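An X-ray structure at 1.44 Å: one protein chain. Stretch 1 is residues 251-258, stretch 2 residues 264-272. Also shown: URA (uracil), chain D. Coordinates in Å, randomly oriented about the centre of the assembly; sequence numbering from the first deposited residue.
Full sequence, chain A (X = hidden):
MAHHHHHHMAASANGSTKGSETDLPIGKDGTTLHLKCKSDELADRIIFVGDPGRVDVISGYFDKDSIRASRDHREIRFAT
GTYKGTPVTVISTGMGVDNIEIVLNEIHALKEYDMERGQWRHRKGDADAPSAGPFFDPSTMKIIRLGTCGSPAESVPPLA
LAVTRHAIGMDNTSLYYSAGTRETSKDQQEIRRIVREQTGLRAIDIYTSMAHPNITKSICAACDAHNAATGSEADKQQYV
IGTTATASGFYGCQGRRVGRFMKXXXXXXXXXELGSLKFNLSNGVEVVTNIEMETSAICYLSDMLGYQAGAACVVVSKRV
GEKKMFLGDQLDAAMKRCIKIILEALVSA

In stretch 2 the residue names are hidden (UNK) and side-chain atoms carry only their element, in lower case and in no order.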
ATOM      1  N   TYR A 251      -7.716  -1.106   9.308  1.00 14.50           N
ATOM      2  CA  TYR A 251      -8.368  -0.890  10.587  1.00 13.58           C
ATOM      3  C   TYR A 251      -9.505   0.078  10.374  1.00 16.06           C
ATOM      4  O   TYR A 251     -10.528  -0.334   9.853  1.00 15.56           O
ATOM      5  CB  TYR A 251      -7.337  -0.463  11.651  1.00 15.55           C
ATOM      6  CG  TYR A 251      -6.460  -1.629  12.062  1.00 13.45           C
ATOM      7  CD1 TYR A 251      -6.961  -2.627  12.907  1.00 13.96           C
ATOM      8  CD2 TYR A 251      -5.166  -1.779  11.570  1.00 14.84           C
ATOM      9  CE1 TYR A 251      -6.185  -3.737  13.255  1.00 14.60           C
ATOM     10  CE2 TYR A 251      -4.370  -2.886  11.929  1.00 12.39           C
ATOM     11  CZ  TYR A 251      -4.883  -3.862  12.781  1.00 13.23           C
ATOM     12  OH  TYR A 251      -4.163  -4.990  13.152  1.00 14.02           O
ATOM     13  N   GLY A 252      -9.347   1.346  10.744  1.00 16.14           N
ATOM     14  CA  GLY A 252     -10.414   2.336  10.493  1.00 14.93           C
ATOM     15  C   GLY A 252     -10.875   2.370   9.038  1.00 15.79           C
ATOM     16  O   GLY A 252     -12.045   2.570   8.745  1.00 16.39           O
ATOM     17  N   CYS A 253      -9.942   2.136   8.119  1.00 15.18           N
ATOM     18  CA  CYS A 253     -10.272   2.032   6.691  1.00 15.54           C
ATOM     19  C   CYS A 253     -11.212   0.921   6.306  1.00 14.96           C
ATOM     20  O   CYS A 253     -11.757   0.944   5.202  1.00 15.46           O
ATOM     21  CB  CYS A 253      -8.992   1.900   5.900  1.00 13.94           C
ATOM     22  SG  CYS A 253      -7.964   3.403   5.935  1.00 16.05           S
ATOM     23  N   GLN A 254     -11.343  -0.081   7.177  1.00 13.51           N
ATOM     24  CA  GLN A 254     -12.323  -1.165   7.049  1.00 14.47           C
ATOM     25  C   GLN A 254     -13.382  -1.124   8.169  1.00 17.49           C
ATOM     26  O   GLN A 254     -14.053  -2.099   8.404  1.00 16.31           O
ATOM     27  CB  GLN A 254     -11.629  -2.531   6.968  1.00 16.90           C
ATOM     28  CG  GLN A 254     -10.656  -2.651   5.804  1.00 17.15           C
ATOM     29  CD  GLN A 254     -10.059  -4.037   5.609  1.00 14.47           C
ATOM     30  OE1 GLN A 254     -10.655  -5.057   6.031  1.00 15.32           O
ATOM     31  NE2 GLN A 254      -8.907  -4.093   4.926  1.00 15.73           N
ATOM     32  N   GLY A 255     -13.527   0.011   8.856  1.00 16.15           N
ATOM     33  CA  GLY A 255     -14.530   0.127   9.907  1.00 15.83           C
ATOM     34  C   GLY A 255     -14.181  -0.564  11.221  1.00 17.94           C
ATOM     35  O   GLY A 255     -15.057  -0.762  12.056  1.00 19.56           O
ATOM     36  N   ARG A 256     -12.906  -0.922  11.424  1.00 15.76           N
ATOM     37  CA  ARG A 256     -12.447  -1.414  12.724  1.00 16.01           C
ATOM     38  C   ARG A 256     -12.246  -0.243  13.688  1.00 16.28           C
ATOM     39  O   ARG A 256     -11.708   0.795  13.307  1.00 16.74           O
ATOM     40  CB  ARG A 256     -11.152  -2.232  12.601  1.00 16.25           C
ATOM     41  CG  ARG A 256     -11.316  -3.568  11.892  1.00 18.59           C
ATOM     42  CD  ARG A 256     -10.021  -4.355  11.830  1.00 16.35           C
ATOM     43  NE  ARG A 256     -10.297  -5.744  11.502  1.00 16.44           N
ATOM     44  CZ  ARG A 256     -10.411  -6.243  10.271  1.00 17.64           C
ATOM     45  NH1 ARG A 256     -10.223  -5.498   9.197  1.00 15.53           N
ATOM     46  NH2 ARG A 256     -10.709  -7.523  10.109  1.00 18.40           N
ATOM     47  N   ARG A 257     -12.689  -0.431  14.924  1.00 16.51           N
ATOM     48  CA  ARG A 257     -12.635   0.596  15.969  1.00 18.02           C
ATOM     49  C   ARG A 257     -11.449   0.311  16.898  1.00 15.09           C
ATOM     50  O   ARG A 257     -11.450  -0.685  17.635  1.00 16.18           O
ATOM     51  CB  ARG A 257     -13.946   0.583  16.761  1.00 18.20           C
ATOM     52  CG  ARG A 257     -15.146   1.113  15.991  1.00 22.73           C
ATOM     53  CD  ARG A 257     -16.424   0.944  16.826  1.00 24.49           C
ATOM     54  NE  ARG A 257     -17.669   1.317  16.125  1.00 35.52           N
ATOM     55  CZ  ARG A 257     -18.452   2.357  16.434  1.00 39.74           C
ATOM     56  NH1 ARG A 257     -18.124   3.205  17.408  1.00 43.35           N
ATOM     57  NH2 ARG A 257     -19.581   2.559  15.750  1.00 29.26           N
ATOM     58  N   VAL A 258     -10.432   1.161  16.828  1.00 16.63           N
ATOM     59  CA  VAL A 258      -9.177   0.947  17.558  1.00 16.21           C
ATOM     60  C   VAL A 258      -8.816   2.144  18.433  1.00 15.01           C
ATOM     61  O   VAL A 258      -8.415   3.214  17.932  1.00 16.24           O
ATOM     62  CB  VAL A 258      -8.004   0.663  16.602  1.00 16.73           C
ATOM     63  CG1 VAL A 258      -6.700   0.433  17.388  1.00 15.59           C
ATOM     64  CG2 VAL A 258      -8.327  -0.535  15.696  1.00 16.38           C
ATOM     65  N   UNK A 264     -12.746   9.208  15.690  1.00 15.51           N
ATOM     66  CA  UNK A 264     -12.476   9.999  14.490  1.00 15.15           C
ATOM     67  C   UNK A 264     -12.800   9.296  13.170  1.00 15.43           C
ATOM     68  O   UNK A 264     -12.502   9.833  12.079  1.00 15.27           O
ATOM     69  c   UNK A 264     -10.403  12.843  17.052  1.00 22.56           C
ATOM     70  c   UNK A 264     -10.555  11.135  15.671  1.00 17.12           C
ATOM     71  c   UNK A 264     -10.996  10.384  14.460  1.00 15.61           C
ATOM     72  c   UNK A 264      -9.716  10.794  16.679  1.00 20.58           C
ATOM     73  n   UNK A 264     -10.959  12.428  15.926  1.00 22.81           N
ATOM     74  n   UNK A 264      -9.644  11.873  17.527  1.00 20.72           N
ATOM     75  N   UNK A 265     -13.387   8.105  13.237  1.00 14.94           N
ATOM     76  CA  UNK A 265     -13.667   7.365  12.033  1.00 14.53           C
ATOM     77  C   UNK A 265     -14.745   8.018  11.184  1.00 15.25           C
ATOM     78  O   UNK A 265     -15.751   8.493  11.710  1.00 16.25           O
ATOM     79  c   UNK A 265     -14.151   5.959  12.367  1.00 14.82           C
ATOM     80  c   UNK A 265     -13.124   5.056  13.032  1.00 18.63           C
ATOM     81  c   UNK A 265     -11.804   5.080  12.246  1.00 18.61           C
ATOM     82  c   UNK A 265     -13.685   3.643  13.166  1.00 21.02           C
ATOM     83  N   UNK A 266     -14.535   8.022   9.869  1.00 16.90           N
ATOM     84  CA  UNK A 266     -15.525   8.520   8.911  1.00 17.89           C
ATOM     85  C   UNK A 266     -16.656   7.523   8.675  1.00 18.40           C
ATOM     86  O   UNK A 266     -17.823   7.926   8.469  1.00 19.27           O
ATOM     87  c   UNK A 266     -15.753   9.546   6.562  1.00 18.50           C
ATOM     88  c   UNK A 266     -14.830   8.830   7.579  1.00 21.44           C
ATOM     89  o   UNK A 266     -13.724   9.681   7.842  1.00 21.25           O
ATOM     90  N   UNK A 267     -16.312   6.238   8.665  1.00 18.45           N
ATOM     91  CA  UNK A 267     -17.289   5.177   8.415  1.00 17.92           C
ATOM     92  C   UNK A 267     -17.155   4.083   9.474  1.00 16.40           C
ATOM     93  O   UNK A 267     -16.768   2.956   9.179  1.00 17.23           O
ATOM     94  c   UNK A 267     -16.854   5.625   5.937  1.00 17.14           C
ATOM     95  c   UNK A 267     -18.409   3.782   6.643  1.00 17.10           C
ATOM     96  c   UNK A 267     -17.150   4.544   7.006  1.00 16.96           C
ATOM     97  N   UNK A 268     -17.472   4.419  10.734  1.00 18.18           N
ATOM     98  CA  UNK A 268     -17.284   3.450  11.816  1.00 18.59           C
ATOM     99  C   UNK A 268     -18.132   2.190  11.693  1.00 19.32           C
ATOM    100  O   UNK A 268     -17.755   1.155  12.242  1.00 19.42           O
ATOM    101  c   UNK A 268     -17.681   4.242  13.073  1.00 19.53           C
ATOM    102  c   UNK A 268     -18.050   5.684  11.229  1.00 19.18           C
ATOM    103  c   UNK A 268     -18.604   5.286  12.568  1.00 18.24           C
ATOM    104  N   UNK A 269     -19.281   2.296  11.031  1.00 18.33           N
ATOM    105  CA  UNK A 269     -20.184   1.166  10.859  1.00 19.04           C
ATOM    106  C   UNK A 269     -20.117   0.566   9.472  1.00 20.10           C
ATOM    107  O   UNK A 269     -21.081  -0.054   9.013  1.00 17.97           O
ATOM    108  c   UNK A 269     -21.613   1.610  11.203  1.00 17.62           C
ATOM    109  c   UNK A 269     -21.713   2.165  12.613  1.00 18.70           C
ATOM    110  o   UNK A 269     -21.174   1.565  13.556  1.00 21.68           O
ATOM    111  n   UNK A 269     -22.398   3.297  12.769  1.00 17.36           N
ATOM    112  N   UNK A 270     -18.952   0.678   8.836  1.00 17.13           N
ATOM    113  CA  UNK A 270     -18.753   0.174   7.473  1.00 17.89           C
ATOM    114  C   UNK A 270     -19.244  -1.256   7.267  1.00 16.75           C
ATOM    115  O   UNK A 270     -19.893  -1.558   6.266  1.00 18.62           O
ATOM    116  c   UNK A 270     -14.991   1.710   5.050  1.00 18.25           C
ATOM    117  c   UNK A 270     -17.052  -0.106   5.606  1.00 19.43           C
ATOM    118  c   UNK A 270     -17.275   0.267   7.070  1.00 18.06           C
ATOM    119  s   UNK A 270     -15.314  -0.052   5.137  1.00 19.00           S
ATOM    120  N   UNK A 271     -18.922  -2.152   8.192  1.00 18.97           N
ATOM    121  CA  UNK A 271     -19.254  -3.554   7.976  1.00 18.23           C
ATOM    122  C   UNK A 271     -20.770  -3.781   7.907  1.00 17.16           C
ATOM    123  O   UNK A 271     -21.268  -4.379   6.964  1.00 19.32           O
ATOM    124  c   UNK A 271     -19.348  -5.769   9.197  1.00 26.02           C
ATOM    125  c   UNK A 271     -17.175  -4.665   8.753  1.00 24.52           C
ATOM    126  c   UNK A 271     -18.622  -4.442   9.071  1.00 21.82           C
ATOM    127  N   UNK A 272     -21.496  -3.290   8.899  1.00 16.64           N
ATOM    128  CA  UNK A 272     -22.944  -3.432   8.932  1.00 18.16           C
ATOM    129  C   UNK A 272     -23.610  -2.711   7.780  1.00 16.78           C
ATOM    130  O   UNK A 272     -24.566  -3.233   7.199  1.00 17.56           O
ATOM    131  c   UNK A 272     -24.179  -3.552  12.649  1.00 25.93           C
ATOM    132  o   UNK A 272     -25.228  -4.195  12.881  1.00 31.30           O
ATOM    133  c   UNK A 272     -23.514  -2.938  10.269  1.00 19.23           C
ATOM    134  o   UNK A 272     -23.774  -2.636  13.388  1.00 36.09           O
ATOM    135  c   UNK A 272     -23.334  -3.918  11.421  1.00 24.26           C
TER
HETATM  136  N1  URA D 501      -7.754  -8.991   4.899  1.00 23.69           N
HETATM  137  C2  URA D 501      -8.354  -7.780   4.929  1.00 17.09           C
HETATM  138  O2  URA D 501      -7.963  -6.826   4.184  1.00 16.44           O
HETATM  139  N3  URA D 501      -9.359  -7.565   5.763  1.00 18.01           N
HETATM  140  C4  URA D 501      -9.799  -8.530   6.594  1.00 19.21           C
HETATM  141  O4  URA D 501     -10.750  -8.270   7.350  1.00 20.74           O
HETATM  142  C5  URA D 501      -9.190  -9.770   6.590  1.00 21.54           C
HETATM  143  C6  URA D 501      -8.143  -9.978   5.711  1.00 22.36           C
HETATM  144  O   HOH W   1     -13.667   5.069   8.686  1.00 14.47           O
HETATM  145  O   HOH W   2     -17.577  -1.527  10.855  1.00 19.79           O
HETATM  146  O   HOH W   3     -18.620  -0.643  14.577  1.00 46.86           O

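Position 264 carries one carbon and then a five-membered ring of three carbons and two nitrogens, an imidazole that makes no contact with stretch 1: His264. Position 265 has four carbons forked at the second, its CA-to-CB bond pointing toward stretch 1. One terminal carbon lies 3.5 Å from Gly252 CA, the other 3.5 Å from Arg256 O. This is Leu265, chi1 m and chi2 t. Its CD2 sits so close to Gly252 that an ideal CB on Gly252 would come within 2.7 Å of Leu265 CD2, so the bare glycine makes the seat.

At 266 one carbon bears an oxygen and a carbon, with no contact across; the three atoms fit Thr266, whose OG1 is hydrogen-bonded elsewhere in the structure. Position 267 has one carbon bearing two more, all carbon and without oxygen; its backbone does the work, as the O lies 3.7 Å from Gly255 CA. This is Val267. Water 1 accepts from Val267 N (2.9 Å) and donates to Gly252 O (3.0 Å).

At 268 three carbons close a ring onto the backbone N, and CB lies 3.7 Å from Arg257 NH2, over one face of the guanidinium: Pro268. Position 269 shows two carbons, the second carrying an oxygen and a nitrogen. Near the guanidinium plane, the oxygen accepts a hydrogen bond from Arg257 NH2 at 2.9 Å, so one planar group is used at both face and edge. This is Asn269, which also holds the N-cap position, though its side chain makes no capping bond.

Position 270 is an unbranched run of two carbons, sulfur and carbon, with its CA-to-CB bond directed toward stretch 1. The terminal carbon lies 3.3 Å from Cys253 O and the sulfur 3.7 Å from Gln254 CA: Met270. At 271 a carbon bears two carbons, one of them 4.1 Å from Gln254 O: Val271. At 272 three carbons end in two oxygens, out of reach of stretch 1: Glu272.

The contact packs stretch 1 backbone, notably at the glycines, against stretch 2; the Arg257 side chain adds a direct hydrogen bond to Asn269, and waters bridge further polar groups. Gly255 approaches Pro268 with CA atoms 4.7 Å apart; its positive phi favours glycine, and an ideal CB on Gly255 would fall 2.8 Å from Met270 CB. Gly255 O and Pro268 O, both acceptors, stand 3.3 Å apart without bonding. Water 2 donates to Gly255 O (2.9 Å) and accepts from Val271 N (3.0 Å), while water 3 links Arg257 NE (2.7 Å) to Pro268 O (3.1 Å). Gln254 and Arg256 point their CA-to-CB bonds away, and their side chains hydrogen-bond uracil.

Stretch 2, residues 264-272: HLTVPNMVE
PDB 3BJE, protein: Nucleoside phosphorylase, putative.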